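Local atomic coordinates of mandelate racemase/muconate lactonizing protein (Alicyclobacillus acidocaldarius LAA1, PDB entry 3QLD), a protein that belongs to the enolase superfamily, pairing a mandelate racemase/muconate lactonizing N-terminal domain with a TIM-barrel-like C-terminal domain. Residues Gly44-Tyr56 with Gly298-Leu310. Numbering follows the deposited sequence.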
loop_
_atom_site.group_PDB
_atom_site.type_symbol
_atom_site.label_atom_id
_atom_site.label_comp_id
_atom_site.label_asym_id
_atom_site.label_seq_id
_atom_site.Cartn_x
_atom_site.Cartn_y
_atom_site.Cartn_z
ATOM N N GLY A 44 -9.737 8.905 -24.918
ATOM C CA GLY A 44 -8.468 8.928 -24.220
ATOM C C GLY A 44 -8.015 7.511 -23.829
ATOM O O GLY A 44 -8.861 6.660 -23.549
ATOM N N TRP A 45 -6.704 7.247 -23.887
ATOM C CA TRP A 45 -6.086 5.986 -23.421
ATOM C C TRP A 45 -5.026 6.212 -22.341
ATOM O O TRP A 45 -4.393 7.290 -22.301
ATOM C CB TRP A 45 -5.370 5.263 -24.572
ATOM C CG TRP A 45 -6.336 4.797 -25.645
ATOM C CD1 TRP A 45 -7.078 5.586 -26.484
ATOM C CD2 TRP A 45 -6.651 3.445 -25.975
ATOM N NE1 TRP A 45 -7.852 4.798 -27.309
ATOM C CE2 TRP A 45 -7.612 3.480 -27.023
ATOM C CE3 TRP A 45 -6.237 2.192 -25.467
ATOM C CZ2 TRP A 45 -8.135 2.317 -27.609
ATOM C CZ3 TRP A 45 -6.756 1.034 -26.060
ATOM C CH2 TRP A 45 -7.691 1.104 -27.123
ATOM N N SER A 46 -4.775 5.181 -21.527
ATOM C CA SER A 46 -3.649 5.190 -20.570
ATOM C C SER A 46 -3.316 3.779 -20.226
ATOM O O SER A 46 -4.062 2.866 -20.596
ATOM C CB SER A 46 -4.046 5.872 -19.278
ATOM O OG SER A 46 -5.044 5.108 -18.635
ATOM N N GLU A 47 -2.198 3.601 -19.502
ATOM C CA GLU A 47 -1.780 2.235 -19.155
ATOM C C GLU A 47 -1.680 2.156 -17.665
ATOM O O GLU A 47 -1.101 3.059 -17.043
ATOM C CB GLU A 47 -0.428 1.875 -19.759
ATOM C CG GLU A 47 0.075 0.504 -19.348
ATOM C CD GLU A 47 1.318 0.097 -20.149
ATOM O OE1 GLU A 47 1.591 0.729 -21.181
ATOM O OE2 GLU A 47 2.039 -0.842 -19.772
ATOM N N CYS A 48 -2.304 1.140 -17.063
ATOM C CA CYS A 48 -2.012 0.870 -15.614
ATOM C C CYS A 48 -0.669 0.098 -15.515
ATOM O O CYS A 48 -0.557 -0.956 -16.127
ATOM C CB CYS A 48 -3.200 0.112 -15.005
ATOM S SG CYS A 48 -2.844 -0.265 -13.231
ATOM N N VAL A 49 0.358 0.656 -14.847
ATOM C CA VAL A 49 1.676 0.089 -14.913
ATOM C C VAL A 49 1.942 -0.998 -13.876
ATOM O O VAL A 49 3.086 -1.464 -13.751
ATOM C CB VAL A 49 2.815 1.187 -14.731
ATOM C CG1 VAL A 49 2.794 2.217 -15.926
ATOM C CG2 VAL A 49 2.685 1.919 -13.446
ATOM N N ALA A 50 0.925 -1.357 -13.103
ATOM C CA ALA A 50 1.096 -2.487 -12.141
ATOM C C ALA A 50 1.688 -3.737 -12.818
ATOM O O ALA A 50 1.164 -4.194 -13.877
ATOM C CB ALA A 50 -0.254 -2.833 -11.451
ATOM N N LEU A 51 2.721 -4.342 -12.245
ATOM C CA LEU A 51 3.323 -5.549 -12.783
ATOM C C LEU A 51 2.545 -6.841 -12.415
ATOM O O LEU A 51 1.644 -6.830 -11.563
ATOM C CB LEU A 51 4.741 -5.682 -12.222
ATOM C CG LEU A 51 5.542 -4.411 -12.495
ATOM C CD1 LEU A 51 6.904 -4.537 -11.871
ATOM C CD2 LEU A 51 5.597 -4.174 -14.051
ATOM N N ALA A 52 2.903 -7.955 -13.031
ATOM C CA ALA A 52 2.096 -9.175 -12.811
ATOM C C ALA A 52 2.219 -9.635 -11.340
ATOM O O ALA A 52 1.258 -10.134 -10.766
ATOM C CB ALA A 52 2.587 -10.324 -13.723
ATOM N N GLU A 53 3.382 -9.475 -10.750
ATOM C CA GLU A 53 3.534 -9.890 -9.303
ATOM C C GLU A 53 3.782 -8.646 -8.440
ATOM O O GLU A 53 4.390 -7.708 -8.916
ATOM C CB GLU A 53 4.718 -10.869 -9.144
ATOM C CG GLU A 53 4.511 -12.237 -9.812
ATOM C CD GLU A 53 3.341 -12.995 -9.217
ATOM O OE1 GLU A 53 3.066 -12.853 -7.997
ATOM O OE2 GLU A 53 2.686 -13.711 -9.979
ATOM N N PRO A 54 3.294 -8.630 -7.160
ATOM C CA PRO A 54 3.503 -7.563 -6.224
ATOM C C PRO A 54 4.882 -7.568 -5.597
ATOM O O PRO A 54 5.004 -7.530 -4.382
ATOM C CB PRO A 54 2.374 -7.769 -5.185
ATOM C CG PRO A 54 2.370 -9.300 -5.030
ATOM C CD PRO A 54 2.605 -9.779 -6.533
ATOM N N THR A 55 5.897 -7.573 -6.450
ATOM C CA THR A 55 7.310 -7.682 -6.004
ATOM C C THR A 55 8.072 -6.365 -6.126
ATOM O O THR A 55 9.135 -6.176 -5.514
ATOM C CB THR A 55 8.084 -8.712 -6.791
ATOM O OG1 THR A 55 8.009 -8.392 -8.169
ATOM C CG2 THR A 55 7.588 -10.152 -6.520
ATOM N N TYR A 56 7.541 -5.427 -6.879
ATOM C CA TYR A 56 8.092 -4.070 -6.874
ATOM C C TYR A 56 7.279 -3.084 -6.043
ATOM O O TYR A 56 7.825 -2.376 -5.182
ATOM C CB TYR A 56 8.245 -3.636 -8.331
ATOM C CG TYR A 56 8.355 -2.143 -8.619
ATOM C CD1 TYR A 56 9.501 -1.389 -8.277
ATOM C CD2 TYR A 56 7.354 -1.493 -9.289
ATOM C CE1 TYR A 56 9.612 -0.005 -8.575
ATOM C CE2 TYR A 56 7.446 -0.089 -9.570
ATOM C CZ TYR A 56 8.591 0.632 -9.225
ATOM O OH TYR A 56 8.662 1.987 -9.567
ATOM N N GLY A 298 11.401 3.317 -15.959
ATOM C CA GLY A 298 10.496 2.472 -16.759
ATOM C C GLY A 298 9.862 1.287 -16.043
ATOM O O GLY A 298 10.344 0.846 -14.995
HETATM N N MSE A 299 8.772 0.780 -16.618
HETATM C CA MSE A 299 8.041 -0.373 -16.091
HETATM C C MSE A 299 7.785 -1.414 -17.199
HETATM O O MSE A 299 6.807 -2.159 -17.125
HETATM C CB MSE A 299 6.686 0.086 -15.569
HETATM C CG MSE A 299 6.714 1.215 -14.534
HETATM SE SE MSE A 299 6.991 0.423 -12.789
HETATM C CE MSE A 299 5.332 -0.573 -12.528
ATOM N N TYR A 300 8.627 -1.461 -18.230
ATOM C CA TYR A 300 8.431 -2.381 -19.381
ATOM C C TYR A 300 7.074 -2.079 -20.070
ATOM O O TYR A 300 6.352 -2.957 -20.600
ATOM C CB TYR A 300 8.636 -3.853 -18.959
ATOM C CG TYR A 300 10.113 -4.217 -18.782
ATOM C CD1 TYR A 300 10.737 -5.128 -19.645
ATOM C CD2 TYR A 300 10.906 -3.613 -17.774
ATOM C CE1 TYR A 300 12.103 -5.461 -19.497
ATOM C CE2 TYR A 300 12.278 -3.928 -17.620
ATOM C CZ TYR A 300 12.865 -4.855 -18.490
ATOM O OH TYR A 300 14.183 -5.197 -18.334
ATOM N N GLU A 301 6.781 -0.783 -20.094
ATOM C CA GLU A 301 5.468 -0.258 -20.522
ATOM C C GLU A 301 5.138 -0.686 -21.962
ATOM O O GLU A 301 6.024 -0.734 -22.792
ATOM C CB GLU A 301 5.414 1.286 -20.521
ATOM C CG GLU A 301 5.415 2.014 -19.183
ATOM C CD GLU A 301 6.778 2.036 -18.474
ATOM O OE1 GLU A 301 7.789 1.484 -18.971
ATOM O OE2 GLU A 301 6.810 2.597 -17.354
ATOM N N THR A 302 3.865 -0.961 -22.257
ATOM C CA THR A 302 3.443 -0.871 -23.672
ATOM C C THR A 302 3.587 0.547 -24.226
ATOM O O THR A 302 3.954 1.549 -23.538
ATOM C CB THR A 302 1.977 -1.254 -23.927
ATOM O OG1 THR A 302 1.185 -0.095 -23.647
ATOM C CG2 THR A 302 1.493 -2.494 -23.038
ATOM N N GLY A 303 3.280 0.658 -25.498
ATOM C CA GLY A 303 3.439 1.970 -26.175
ATOM C C GLY A 303 2.713 3.105 -25.540
ATOM O O GLY A 303 3.196 4.235 -25.555
ATOM N N VAL A 304 1.550 2.822 -24.956
ATOM C CA VAL A 304 0.728 3.844 -24.307
ATOM C C VAL A 304 1.401 4.467 -23.088
ATOM O O VAL A 304 1.577 5.682 -23.013
ATOM C CB VAL A 304 -0.727 3.291 -24.008
ATOM C CG1 VAL A 304 -1.548 4.290 -23.153
ATOM C CG2 VAL A 304 -1.444 3.056 -25.392
ATOM N N GLY A 305 1.680 3.650 -22.088
ATOM C CA GLY A 305 2.551 4.031 -20.971
ATOM C C GLY A 305 3.914 4.636 -21.338
ATOM O O GLY A 305 4.374 5.572 -20.686
ATOM N N ARG A 306 4.540 4.136 -22.399
ATOM C CA ARG A 306 5.860 4.651 -22.788
ATOM C C ARG A 306 5.722 6.090 -23.331
ATOM O O ARG A 306 6.512 6.976 -22.991
ATOM C CB ARG A 306 6.494 3.745 -23.829
ATOM C CG ARG A 306 7.882 4.196 -24.317
ATOM C CD ARG A 306 8.567 3.090 -25.107
ATOM N NE ARG A 306 8.326 1.832 -24.439
ATOM C CZ ARG A 306 9.132 1.315 -23.536
ATOM N NH1 ARG A 306 10.285 1.921 -23.230
ATOM N NH2 ARG A 306 8.765 0.208 -22.915
ATOM N N VAL A 307 4.720 6.301 -24.167
ATOM C CA VAL A 307 4.371 7.657 -24.674
ATOM C C VAL A 307 4.103 8.654 -23.554
ATOM O O VAL A 307 4.742 9.719 -23.497
ATOM C CB VAL A 307 3.188 7.627 -25.686
ATOM C CG1 VAL A 307 2.585 9.050 -25.854
ATOM C CG2 VAL A 307 3.720 7.112 -26.981
ATOM N N HIS A 308 3.248 8.284 -22.604
ATOM C CA HIS A 308 2.961 9.132 -21.421
ATOM C C HIS A 308 4.169 9.420 -20.532
ATOM O O HIS A 308 4.264 10.508 -19.956
ATOM C CB HIS A 308 1.810 8.521 -20.581
ATOM C CG HIS A 308 0.450 8.744 -21.178
ATOM N ND1 HIS A 308 -0.703 8.215 -20.632
ATOM C CD2 HIS A 308 0.060 9.431 -22.287
ATOM C CE1 HIS A 308 -1.749 8.585 -21.363
ATOM N NE2 HIS A 308 -1.311 9.337 -22.370
ATOM N N GLY A 309 5.085 8.432 -20.438
ATOM C CA GLY A 309 6.277 8.496 -19.619
ATOM C C GLY A 309 7.295 9.404 -20.324
ATOM O O GLY A 309 7.969 10.179 -19.698
ATOM N N LEU A 310 7.421 9.286 -21.642
ATOM C CA LEU A 310 8.225 10.316 -22.367
ATOM C C LEU A 310 7.680 11.750 -22.280
ATOM O O LEU A 310 8.445 12.668 -22.172
ATOM C CB LEU A 310 8.444 9.875 -23.801
ATOM C CG LEU A 310 9.181 8.534 -23.970
ATOM C CD1 LEU A 310 8.824 7.786 -25.287
ATOM C CD2 LEU A 310 10.728 8.611 -23.902
HETATM O O HOH W 1 -0.452 5.839 -19.156
#
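Glu47 reaches from its strand to the first turn of helix 303-310, and three bonds define how its carboxylate is held. The side chain runs extended, with CG anti to the backbone N (chi1 176°), which carries the acid group to the helix start. Glu47 OE1 accepts from Gly305 N at 3.1 Å and from Thr302 OG1 at 2.6 Å, the two donors coming from opposite faces of the carboxylate plane; the hydroxyl stands well above it, 52° out. Thr302 N gives Glu47 OE2 a third bond of 3.1 Å on its syn lone pair. Thr302 OG1 also caps the helix, accepting from Val304 N, so the carboxylate positions the capping hydroxyl; such donors would probably stabilise a negative charge. Gly305, with no side chain, gives way to the Glu47 carboxylate; the two CA atoms are 5.0 Å apart. Beside it, Val304 CG1 presses on Ser46 CA at 3.4 Å, a tight carbon pair. One water accepts from Glu47 N and also bonds His308 ND1, while the ring edge of His308 faces Trp45 O and its NE2 bonds Asp117. Farther along, selenomethionine Met299 is bent at chi2 and chi3; in the conformer given, its SE lies 4.3 Å from the Tyr56 ring centroid, an oblique Met-aromatic contact, whereas the placement of CE is doubtful. Strand 44-48 crosses helix 303-310 nearly perpendicularly (97°). Strand 43-48, paired antiparallel with strand 25-38, and helix 303-313 join the N-terminal domain to the barrel domain, with helix 105-123 packing on Ser46, Tyr56 and His308.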